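Local coordinates for protein precorrin-6Y C5,15-methyltransferase (Decarboxylating) (Geobacter metallireducens, PDB 3E05) that is the C-terminal domain of an enzyme that probably methylates and decarboxylates precorrin-6Y, using S-adenosylmethionine, in adenosylcobalamin biosynthesis, at residues Phe68-Asn73 and Glu101-Leu106. Residues are numbered along the deposited sequence; the frame is centred on the assembly and turned at random.
Sequences FALERN and EGLDDL
Leu-70 and Leu-106 meet methyl to methyl, CD1 of Leu-70 lying 3.6 Å from CD1 of Leu-106, while the two side chains run past each other in opposite directions. The second branch of Leu-70 faces Glu-101 to Leu-103: its CD2 sits 3.8 Å from CD2 of Leu-103, whose side chain crosses that of Leu-70 at about a right angle, and 4.0 Å from the carbonyl O of Glu-101. CD2 of Leu-106 lies 3.8 Å from CD1 of the Phe-68 ring, which it approaches obliquely. CG of Leu-106 is anti to its carbonyl carbon (chi1 -51°); from it CD1 goes to Leu-70 and CD2 to Phe-68, two residues apart on one face of strand 66-71. This strand and its parallel neighbours 43-47 and 92-96 belong to the Rossmann-like sheet of class I methyltransferases, with strand order 3-2-1-4-5-7-6, and residues 101-106, in the loop before strand 111-114, pack on that face at Phe-68 and Leu-70. Trp-45 and Val-95 from the flanking strands also touch Leu-106. A type I turn from Leu-103 to Leu-106 brings both loop leucines to the sheet, and Arg-131 hydrogen-bonds the carbonyl O atoms of both. At the C-terminal end of the strand, Glu-71 accepts the N-H of Asn-73 on the anti lone pair of OE2 (2.9 Å, 163°), and its OE1 takes Gly-50 N; its position is consistent with the acid that usually binds the ribose hydroxyls of S-adenosylmethionine in this class.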
loop_
_atom_site.group_PDB
_atom_site.type_symbol
_atom_site.label_atom_id
_atom_site.label_comp_id
_atom_site.label_asym_id
_atom_site.label_seq_id
_atom_site.Cartn_x
_atom_site.Cartn_y
_atom_site.Cartn_z
ATOM N N PHE D 68 -7.271 -26.345 17.806
ATOM C CA PHE D 68 -8.475 -26.962 17.266
ATOM C C PHE D 68 -8.922 -26.186 16.037
ATOM O O PHE D 68 -9.245 -24.997 16.128
ATOM C CB PHE D 68 -9.564 -27.020 18.341
ATOM C CG PHE D 68 -9.152 -27.815 19.553
ATOM C CD1 PHE D 68 -9.354 -29.196 19.590
ATOM C CD2 PHE D 68 -8.538 -27.193 20.641
ATOM C CE1 PHE D 68 -8.951 -29.949 20.693
ATOM C CE2 PHE D 68 -8.131 -27.935 21.743
ATOM C CZ PHE D 68 -8.340 -29.320 21.766
ATOM N N ALA D 69 -8.898 -26.874 14.903
ATOM C CA ALA D 69 -9.153 -26.293 13.592
ATOM C C ALA D 69 -10.516 -26.727 13.078
ATOM O O ALA D 69 -10.719 -27.902 12.720
ATOM C CB ALA D 69 -8.050 -26.714 12.621
ATOM N N LEU D 70 -11.446 -25.772 13.054
ATOM C CA LEU D 70 -12.828 -26.021 12.668
ATOM C C LEU D 70 -13.084 -25.637 11.220
ATOM O O LEU D 70 -12.771 -24.514 10.800
ATOM C CB LEU D 70 -13.792 -25.265 13.579
ATOM C CG LEU D 70 -14.195 -25.965 14.873
ATOM C CD1 LEU D 70 -13.131 -25.791 15.930
ATOM C CD2 LEU D 70 -15.511 -25.395 15.362
ATOM N N GLU D 71 -13.668 -26.566 10.463
ATOM C CA GLU D 71 -13.957 -26.343 9.048
ATOM C C GLU D 71 -15.216 -27.085 8.613
ATOM O O GLU D 71 -15.378 -28.270 8.912
ATOM C CB GLU D 71 -12.748 -26.741 8.194
ATOM C CG GLU D 71 -12.916 -26.612 6.668
ATOM C CD GLU D 71 -13.320 -25.216 6.230
ATOM O OE1 GLU D 71 -12.591 -24.250 6.521
ATOM O OE2 GLU D 71 -14.386 -25.084 5.597
ATOM N N ARG D 72 -16.105 -26.368 7.923
ATOM C CA ARG D 72 -17.389 -26.916 7.467
ATOM C C ARG D 72 -17.342 -27.553 6.066
ATOM O O ARG D 72 -18.080 -28.494 5.789
ATOM C CB ARG D 72 -18.490 -25.835 7.536
ATOM C CG ARG D 72 -18.357 -24.717 6.496
ATOM C CD ARG D 72 -19.228 -23.524 6.830
ATOM N NE ARG D 72 -19.554 -22.703 5.664
ATOM C CZ ARG D 72 -18.802 -21.709 5.200
ATOM N NH1 ARG D 72 -17.658 -21.386 5.797
ATOM N NH2 ARG D 72 -19.198 -21.027 4.133
ATOM N N ASN D 73 -16.477 -27.040 5.195
ATOM C CA ASN D 73 -16.418 -27.473 3.798
ATOM C C ASN D 73 -15.648 -28.789 3.600
ATOM O O ASN D 73 -14.460 -28.852 3.912
ATOM C CB ASN D 73 -15.824 -26.346 2.937
ATOM C CG ASN D 73 -16.020 -26.559 1.439
ATOM O OD1 ASN D 73 -15.645 -27.589 0.876
ATOM N ND2 ASN D 73 -16.584 -25.557 0.780
ATOM N N GLU D 101 -21.618 -24.019 16.228
ATOM C CA GLU D 101 -21.779 -25.452 16.506
ATOM C C GLU D 101 -20.408 -26.113 16.576
ATOM O O GLU D 101 -19.505 -25.763 15.814
ATOM C CB GLU D 101 -22.608 -26.149 15.423
ATOM C CG GLU D 101 -24.060 -25.694 15.307
ATOM C CD GLU D 101 -24.850 -26.526 14.305
ATOM O OE1 GLU D 101 -25.992 -26.911 14.632
ATOM O OE2 GLU D 101 -24.332 -26.801 13.197
ATOM N N GLY D 102 -20.251 -27.054 17.502
ATOM C CA GLY D 102 -18.990 -27.758 17.659
ATOM C C GLY D 102 -17.971 -27.077 18.553
ATOM O O GLY D 102 -16.875 -27.596 18.745
ATOM N N LEU D 103 -18.314 -25.912 19.093
ATOM C CA LEU D 103 -17.426 -25.234 20.040
ATOM C C LEU D 103 -17.582 -25.788 21.451
ATOM O O LEU D 103 -16.678 -25.661 22.272
ATOM C CB LEU D 103 -17.666 -23.718 20.054
ATOM C CG LEU D 103 -17.457 -22.894 18.779
ATOM C CD1 LEU D 103 -17.791 -21.435 19.058
ATOM C CD2 LEU D 103 -16.047 -23.016 18.240
ATOM N N ASP D 104 -18.731 -26.404 21.720
ATOM C CA ASP D 104 -19.079 -26.838 23.079
ATOM C C ASP D 104 -18.169 -27.934 23.631
ATOM O O ASP D 104 -17.807 -27.902 24.803
ATOM C CB ASP D 104 -20.551 -27.254 23.150
ATOM C CG ASP D 104 -21.496 -26.109 22.825
ATOM O OD1 ASP D 104 -21.250 -24.975 23.295
ATOM O OD2 ASP D 104 -22.483 -26.345 22.093
ATOM N N ASP D 105 -17.779 -28.877 22.779
ATOM C CA ASP D 105 -16.921 -29.993 23.186
ATOM C C ASP D 105 -15.438 -29.622 23.321
ATOM O O ASP D 105 -14.646 -30.402 23.868
ATOM C CB ASP D 105 -17.077 -31.166 22.211
ATOM C CG ASP D 105 -18.372 -31.945 22.424
ATOM O OD1 ASP D 105 -19.363 -31.365 22.931
ATOM O OD2 ASP D 105 -18.401 -33.146 22.074
ATOM N N LEU D 106 -15.071 -28.439 22.823
ATOM C CA LEU D 106 -13.694 -27.952 22.881
ATOM C C LEU D 106 -13.371 -27.367 24.254
ATOM O O LEU D 106 -14.269 -26.857 24.927
ATOM C CB LEU D 106 -13.474 -26.888 21.797
ATOM C CG LEU D 106 -13.878 -27.191 20.354
ATOM C CD1 LEU D 106 -13.675 -25.939 19.521
ATOM C CD2 LEU D 106 -13.091 -28.342 19.766
#